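Local coordinates for nuclease NucT (Helicobacter pylori, PDB 6EHI), which is a nuclease of the phospholipase D-like (PLD) family, with a mixed beta sheet flanked by helices and two copies in the assembly, at residues A[51-55]-A[56-60]; A[93-97]-A[98-102]. The protein carries 1 engineered substitution. All coordinates share one frame; numbering follows the deposited sequence.

Interaction 1 (A[51-55]-A[56-60]); sequences KSVAS and RGIKV
R56 folds its side chain back over V53, the residue three places earlier in the last turn of helix 44-54. Its chain runs out past the carbonyl O of S52 and bends at chi3 (-51°), which sets R56 NH1 3.3 Å from V53 CG2, the guanidinium lying oblique to that methyl. In the plane of the group, R56 NE donates to a water, 2.8 Å from NE to the water O, which is only weakly held by S52 OG, while NH1 hydrogen-bonds to the carbonyl oxygens of S28 and A30. With partners on both NE and NH1, the guanidinium is limited in how it can turn.

The same V53 branch serves the interior. V53 CG2 stands anti to the backbone N (the other methyl takes chi1 of 77°) and also meets I58 CG1 at 3.9 Å, the two side chains crossing at about a right angle. A54 adds its CB, 4.2 Å from V60 CG2, and its CA, whose hydrogen points at I58 O, a buried oxygen with no polar partner in the model.

Two backbone bonds reach back into the last turn: R56 N to V53 O at 2.9 Å, and G57 N to A54 O at 3.1 Å. With G57 at positive phi (95°), this is a Schellman motif, and it turns the chain out of the helix of a beta-alpha-beta unit into strand 59-65.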
# COMPACT_ATOMS: atom_id res chain seq x y z
N LYS A 51 -19.37 -9.97 6.97
CA LYS A 51 -20.71 -10.57 7.15
C LYS A 51 -21.21 -10.41 8.59
O LYS A 51 -22.37 -10.06 8.85
CB LYS A 51 -20.71 -12.06 6.74
CG LYS A 51 -20.67 -12.29 5.25
CD LYS A 51 -20.71 -13.78 4.91
CE LYS A 51 -21.22 -14.08 3.50
NZ LYS A 51 -22.10 -15.32 3.44
N SER A 52 -20.29 -10.60 9.54
CA SER A 52 -20.63 -10.59 10.96
C SER A 52 -21.11 -9.19 11.35
O SER A 52 -22.11 -9.02 12.01
CB SER A 52 -19.39 -10.98 11.79
OG SER A 52 -19.75 -11.02 13.17
N VAL A 53 -20.39 -8.16 10.91
CA VAL A 53 -20.80 -6.85 11.26
C VAL A 53 -22.02 -6.34 10.45
O VAL A 53 -22.93 -5.73 11.02
CB VAL A 53 -19.59 -5.90 11.28
CG1 VAL A 53 -19.19 -5.52 9.88
CG2 VAL A 53 -19.89 -4.71 12.17
N ALA A 54 -22.12 -6.67 9.15
CA ALA A 54 -23.29 -6.37 8.32
C ALA A 54 -24.51 -7.07 8.98
O ALA A 54 -25.59 -6.51 9.00
CB ALA A 54 -23.13 -6.89 6.90
N SER A 55 -24.29 -8.22 9.59
CA SER A 55 -25.44 -8.93 10.27
C SER A 55 -25.98 -8.17 11.49
O SER A 55 -27.09 -8.43 11.97
CB SER A 55 -25.06 -10.33 10.71
OG SER A 55 -25.01 -11.17 9.61
N ARG A 56 -25.24 -7.19 11.97
CA ARG A 56 -25.63 -6.41 13.15
C ARG A 56 -26.26 -5.09 12.73
O ARG A 56 -26.57 -4.26 13.59
CB ARG A 56 -24.40 -6.22 14.12
CG ARG A 56 -23.98 -7.50 14.83
CD ARG A 56 -22.91 -7.39 15.96
NE ARG A 56 -21.68 -6.66 15.58
CZ ARG A 56 -21.51 -5.33 15.76
NH1 ARG A 56 -20.36 -4.74 15.43
NH2 ARG A 56 -22.47 -4.56 16.27
N GLY A 57 -26.45 -4.87 11.43
CA GLY A 57 -27.05 -3.71 10.85
C GLY A 57 -26.13 -2.59 10.37
O GLY A 57 -26.59 -1.62 9.83
N ILE A 58 -24.82 -2.82 10.43
CA ILE A 58 -23.85 -1.83 9.92
C ILE A 58 -23.84 -1.84 8.41
O ILE A 58 -23.87 -2.91 7.77
CB ILE A 58 -22.45 -2.13 10.52
CG1 ILE A 58 -22.28 -1.64 11.99
CG2 ILE A 58 -21.32 -1.48 9.71
CD1 ILE A 58 -22.96 -2.44 13.04
N LYS A 59 -23.74 -0.67 7.81
CA LYS A 59 -23.69 -0.52 6.36
C LYS A 59 -22.25 -0.72 5.88
O LYS A 59 -21.36 0.01 6.29
CB LYS A 59 -24.18 0.84 5.97
CG LYS A 59 -25.67 1.00 6.29
CD LYS A 59 -26.22 2.35 5.89
CE LYS A 59 -27.06 2.24 4.63
NZ LYS A 59 -27.60 3.61 4.35
N VAL A 60 -22.07 -1.63 4.93
CA VAL A 60 -20.80 -1.95 4.36
C VAL A 60 -20.79 -1.64 2.88
O VAL A 60 -21.73 -1.95 2.14
CB VAL A 60 -20.52 -3.42 4.58
CG1 VAL A 60 -19.19 -3.78 3.98
CG2 VAL A 60 -20.56 -3.74 6.05
O HOH W 1 -19.48 -7.94 14.34

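Interaction 2 (A[93-97]-A[98-102]); sequences GLKAK and NGNYY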
# COMPACT_ATOMS: atom_id res chain seq x y z
N GLY A 93 -9.17 1.77 -13.31
CA GLY A 93 -8.47 3.01 -13.33
C GLY A 93 -8.70 3.78 -14.62
O GLY A 93 -9.60 3.43 -15.42
N LEU A 94 -7.86 4.80 -14.82
CA LEU A 94 -7.94 5.77 -15.94
C LEU A 94 -7.29 5.22 -17.19
O LEU A 94 -6.44 4.34 -17.17
CB LEU A 94 -7.30 7.12 -15.53
CG LEU A 94 -7.79 7.85 -14.26
CD1 LEU A 94 -7.18 9.20 -14.00
CD2 LEU A 94 -9.29 8.07 -14.16
N LYS A 95 -7.73 5.73 -18.35
CA LYS A 95 -7.02 5.38 -19.57
C LYS A 95 -5.59 6.00 -19.65
O LYS A 95 -5.36 7.17 -19.36
CB LYS A 95 -7.83 5.81 -20.80
CG LYS A 95 -7.32 5.21 -22.14
CD LYS A 95 -8.00 5.88 -23.36
CE LYS A 95 -7.50 5.27 -24.67
NZ LYS A 95 -8.35 4.09 -25.01
N ALA A 96 -4.65 5.17 -20.05
CA ALA A 96 -3.26 5.57 -20.11
C ALA A 96 -3.11 6.63 -21.20
O ALA A 96 -3.75 6.50 -22.26
CB ALA A 96 -2.41 4.36 -20.41
N LYS A 97 -2.28 7.65 -20.95
CA LYS A 97 -2.16 8.79 -21.93
C LYS A 97 -1.66 8.31 -23.28
O LYS A 97 -2.09 8.80 -24.33
CB LYS A 97 -1.24 9.91 -21.44
CG LYS A 97 -1.73 10.60 -20.20
CD LYS A 97 -0.73 11.64 -19.72
CE LYS A 97 -0.29 11.42 -18.26
NZ LYS A 97 1.09 11.96 -18.04
N ASN A 98 -0.77 7.32 -23.30
CA ASN A 98 -0.17 6.92 -24.58
C ASN A 98 -0.41 5.42 -24.87
O ASN A 98 0.30 4.81 -25.67
CB ASN A 98 1.35 7.27 -24.59
CG ASN A 98 1.64 8.78 -24.57
OD1 ASN A 98 1.03 9.59 -25.29
ND2 ASN A 98 2.64 9.15 -23.78
N GLY A 99 -1.41 4.83 -24.24
CA GLY A 99 -1.68 3.40 -24.39
C GLY A 99 -3.16 3.13 -24.51
O GLY A 99 -3.98 3.95 -24.13
N ASN A 100 -3.48 1.95 -25.04
CA ASN A 100 -4.85 1.52 -25.10
C ASN A 100 -5.14 0.54 -23.98
O ASN A 100 -5.68 -0.52 -24.17
CB ASN A 100 -5.15 0.95 -26.50
CG ASN A 100 -4.71 1.90 -27.63
OD1 ASN A 100 -4.71 3.14 -27.47
ND2 ASN A 100 -4.33 1.33 -28.77
N TYR A 101 -4.85 0.95 -22.76
CA TYR A 101 -5.20 0.18 -21.59
C TYR A 101 -5.63 1.12 -20.48
O TYR A 101 -5.45 2.34 -20.55
CB TYR A 101 -4.01 -0.75 -21.16
CG TYR A 101 -2.79 0.02 -20.64
CD1 TYR A 101 -1.84 0.50 -21.50
CD2 TYR A 101 -2.64 0.31 -19.26
CE1 TYR A 101 -0.74 1.22 -21.03
CE2 TYR A 101 -1.53 1.01 -18.78
CZ TYR A 101 -0.59 1.47 -19.68
OH TYR A 101 0.51 2.20 -19.25
N TYR A 102 -6.29 0.53 -19.48
CA TYR A 102 -6.68 1.31 -18.29
C TYR A 102 -5.85 0.87 -17.03
O TYR A 102 -5.40 -0.25 -16.96
CB TYR A 102 -8.15 1.13 -17.95
CG TYR A 102 -9.09 1.77 -18.97
CD1 TYR A 102 -9.46 1.04 -20.11
CD2 TYR A 102 -9.59 3.03 -18.82
CE1 TYR A 102 -10.32 1.59 -21.05
CE2 TYR A 102 -10.45 3.59 -19.75
CZ TYR A 102 -10.81 2.86 -20.86
OH TYR A 102 -11.69 3.41 -21.82
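A96 and Y101 face each other across a hairpin-like loop, in which two nearly antiparallel arms are joined by a type I beta turn from A96 to G99. The arms hold together through a single backbone bridge between K95 and Y102, and A96 N donates to Y101 O at 3.0 Å, an almost straight bond that arrives close to the line of the carbonyl.

The Y101 side chain leaves its backbone heading off from the opposite arm. With chi1 at 67°, CG sits between the backbone N and the carbonyl carbon, and the ring swings back to lie beneath the A96 methyl. A96 CB rests over one face, 3.7 Å from the centroid of the Y101 ring and 20° off the normal, a CH-pi contact displaced toward the hydroxyl end of the ring. Y101 OH itself hydrogen-bonds to N127 OD1 of the second subunit, and N131 of that subunit packs on both A96 and Y101.

K95 and Y102 pack side by side at the bridge, where the backbone places K95 CB 3.6 Å from Y102 CE2. CG of K95 is anti to its own N (chi1 -167°), and the chain stays extended until it bends at chi4. This sets K95 CG above the rim of one face of the Y102 ring and takes K95 CE past G99 O at 3.8 Å. Y102 CD2 also lies 3.4 Å from G93 O, which approaches the ring obliquely. At the turn, G99 N reaches A96 O at 3.5 Å, a weak but straight hydrogen bond.

Overall arrangement
Followed from the N terminus, the chain first reaches interaction 1, where helix 44-54 gives way to strand 59-65 and the tight turn closes the second half of the beta-alpha-beta unit begun by strand 33-38. It then runs through strand 59-65, helices 66-69 and 77-80 and strand 86-91 before interaction 2 folds the loop ahead of strand 108-112 back on itself. The two contacts follow in series, neither nesting nor crossing. Their centres are about 36 Å apart, on opposite sides of the chain's centre, and they do not touch. Residues 51-60 tie a helix to the sheet within one subunit; residues 93-102 reach out to the second subunit.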